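Segregation and condensation protein A (Bacillus subtilis, PDB 5H66) probably acts as the kleisin subunit of the bacterial SMC-ScpAB condensin complex, which takes part in chromosome condensation and segregation. Local coordinates at residues C[50-54]-C[55-59]. Residues are numbered along the deposited sequence; the frame is centred on the assembly and turned at random.
Sequences LELMK and NQLVL
Leu52 O and Leu57 N close the end of helix 39-54 with a nearly straight hydrogen bond of 3.1 Å (N-H...O 171°), the six-to-one bond of a Schellman motif. Its companion runs from Gln56 N to Met53 O at 3.2 Å; here the N-H stands above the carbonyl plane instead of meeting a lone pair. Gln56 is the C-prime residue, and its left-handed backbone (phi 57°) turns the chain out of the helix. One residue earlier, Asn55 N still makes the helical bond to Glu51 O (3.0 Å) and adds a weak one to Leu52 O, which thus takes one strong N-H, from Leu57, and a weak second.

Beyond the turn, apolar side chains fold back on the last helical turn. With CG of Leu52 anti to the carbonyl carbon (chi1 -73°), its CD2 is carried to CD1 of Leu57 at 3.8 Å, the two side chains crossing at about a right angle. Leu52 CB packs against CG2 of Val58, also at 3.8 Å. Val58 opens strand 58-62, and both it and Leu52 touch helix 11-23, through Leu21 and Val18 respectively. The Asn55 amide packs over Glu51 O, its CG 3.5 Å away, without bonding to it.

The cap thus pairs polar with apolar closure: N-H groups of Asn55, Gln56 and Leu57 take up the carbonyls of Glu51, Leu52 and Met53, and Leu52–Leu57 is the apolar C3-to-C'' interaction accompanying a Schellman motif. Buried Val58 N has no partner in the model, probably at some energetic cost.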
loop_
_atom_site.group_PDB
_atom_site.type_symbol
_atom_site.label_atom_id
_atom_site.label_comp_id
_atom_site.label_asym_id
_atom_site.label_seq_id
_atom_site.Cartn_x
_atom_site.Cartn_y
_atom_site.Cartn_z
ATOM N N LEU C 50 9.566 -23.164 0.530
ATOM C CA LEU C 50 10.237 -21.895 0.254
ATOM C C LEU C 50 11.503 -21.750 1.086
ATOM O O LEU C 50 12.522 -21.250 0.598
ATOM C CB LEU C 50 9.292 -20.723 0.523
ATOM C CG LEU C 50 7.967 -20.682 -0.233
ATOM C CD1 LEU C 50 7.051 -19.625 0.378
ATOM C CD2 LEU C 50 8.193 -20.402 -1.703
ATOM N N GLU C 51 11.461 -22.183 2.349
ATOM C CA GLU C 51 12.647 -22.079 3.191
ATOM C C GLU C 51 13.731 -23.050 2.736
ATOM O O GLU C 51 14.922 -22.718 2.765
ATOM C CB GLU C 51 12.281 -22.326 4.653
ATOM C CG GLU C 51 13.318 -21.815 5.645
ATOM C CD GLU C 51 13.344 -20.304 5.726
ATOM O OE1 GLU C 51 12.258 -19.689 5.644
ATOM O OE2 GLU C 51 14.445 -19.732 5.876
ATOM N N LEU C 52 13.337 -24.256 2.315
ATOM C CA LEU C 52 14.316 -25.211 1.802
ATOM C C LEU C 52 14.960 -24.698 0.521
ATOM O O LEU C 52 16.165 -24.878 0.308
ATOM C CB LEU C 52 13.654 -26.569 1.572
ATOM C CG LEU C 52 13.321 -27.345 2.851
ATOM C CD1 LEU C 52 12.297 -28.423 2.571
ATOM C CD2 LEU C 52 14.581 -27.940 3.459
ATOM N N MET C 53 14.169 -24.046 -0.339
ATOM C CA MET C 53 14.726 -23.388 -1.515
ATOM C C MET C 53 15.763 -22.341 -1.123
ATOM O O MET C 53 16.801 -22.207 -1.783
ATOM C CB MET C 53 13.606 -22.743 -2.335
ATOM C CG MET C 53 12.636 -23.732 -2.945
ATOM S SD MET C 53 11.114 -22.984 -3.576
ATOM C CE MET C 53 11.729 -22.150 -5.037
ATOM N N LYS C 54 15.497 -21.589 -0.052
ATOM C CA LYS C 54 16.422 -20.542 0.370
ATOM C C LYS C 54 17.719 -21.122 0.925
ATOM O O LYS C 54 18.774 -20.488 0.823
ATOM C CB LYS C 54 15.751 -19.640 1.408
ATOM C CG LYS C 54 16.581 -18.437 1.820
ATOM C CD LYS C 54 16.110 -17.874 3.151
ATOM C CE LYS C 54 17.109 -16.866 3.703
ATOM N NZ LYS C 54 16.624 -16.232 4.958
ATOM N N ASN C 55 17.661 -22.309 1.519
ATOM C CA ASN C 55 18.845 -22.973 2.045
ATOM C C ASN C 55 19.498 -23.898 1.027
ATOM O O ASN C 55 20.335 -24.725 1.408
ATOM C CB ASN C 55 18.493 -23.751 3.314
ATOM C CG ASN C 55 18.030 -22.845 4.436
ATOM O OD1 ASN C 55 18.358 -21.655 4.465
ATOM N ND2 ASN C 55 17.259 -23.399 5.365
ATOM N N GLN C 56 19.125 -23.784 -0.251
ATOM C CA GLN C 56 19.787 -24.497 -1.345
ATOM C C GLN C 56 19.775 -26.008 -1.125
ATOM O O GLN C 56 20.734 -26.707 -1.457
ATOM C CB GLN C 56 21.217 -23.987 -1.544
ATOM C CG GLN C 56 21.350 -22.466 -1.570
ATOM C CD GLN C 56 21.680 -21.924 -2.953
ATOM O OE1 GLN C 56 21.090 -22.335 -3.954
ATOM N NE2 GLN C 56 22.627 -20.991 -3.014
ATOM N N LEU C 57 18.682 -26.521 -0.557
ATOM C CA LEU C 57 18.538 -27.948 -0.303
ATOM C C LEU C 57 17.533 -28.630 -1.216
ATOM O O LEU C 57 17.487 -29.865 -1.242
ATOM C CB LEU C 57 18.124 -28.199 1.158
ATOM C CG LEU C 57 19.015 -27.653 2.275
ATOM C CD1 LEU C 57 18.377 -27.915 3.628
ATOM C CD2 LEU C 57 20.401 -28.265 2.211
ATOM N N VAL C 58 16.729 -27.874 -1.958
ATOM C CA VAL C 58 15.671 -28.433 -2.791
ATOM C C VAL C 58 15.655 -27.690 -4.120
ATOM O O VAL C 58 15.881 -26.477 -4.165
ATOM C CB VAL C 58 14.301 -28.342 -2.085
ATOM C CG1 VAL C 58 13.165 -28.562 -3.065
ATOM C CG2 VAL C 58 14.219 -29.345 -0.943
ATOM N N LEU C 59 15.412 -28.423 -5.207
ATOM C CA LEU C 59 15.192 -27.833 -6.520
ATOM C C LEU C 59 13.706 -27.881 -6.849
ATOM O O LEU C 59 13.041 -28.900 -6.634
ATOM C CB LEU C 59 15.999 -28.560 -7.602
ATOM C CG LEU C 59 15.482 -28.560 -9.048
ATOM C CD1 LEU C 59 15.476 -27.157 -9.664
ATOM C CD2 LEU C 59 16.304 -29.512 -9.909
#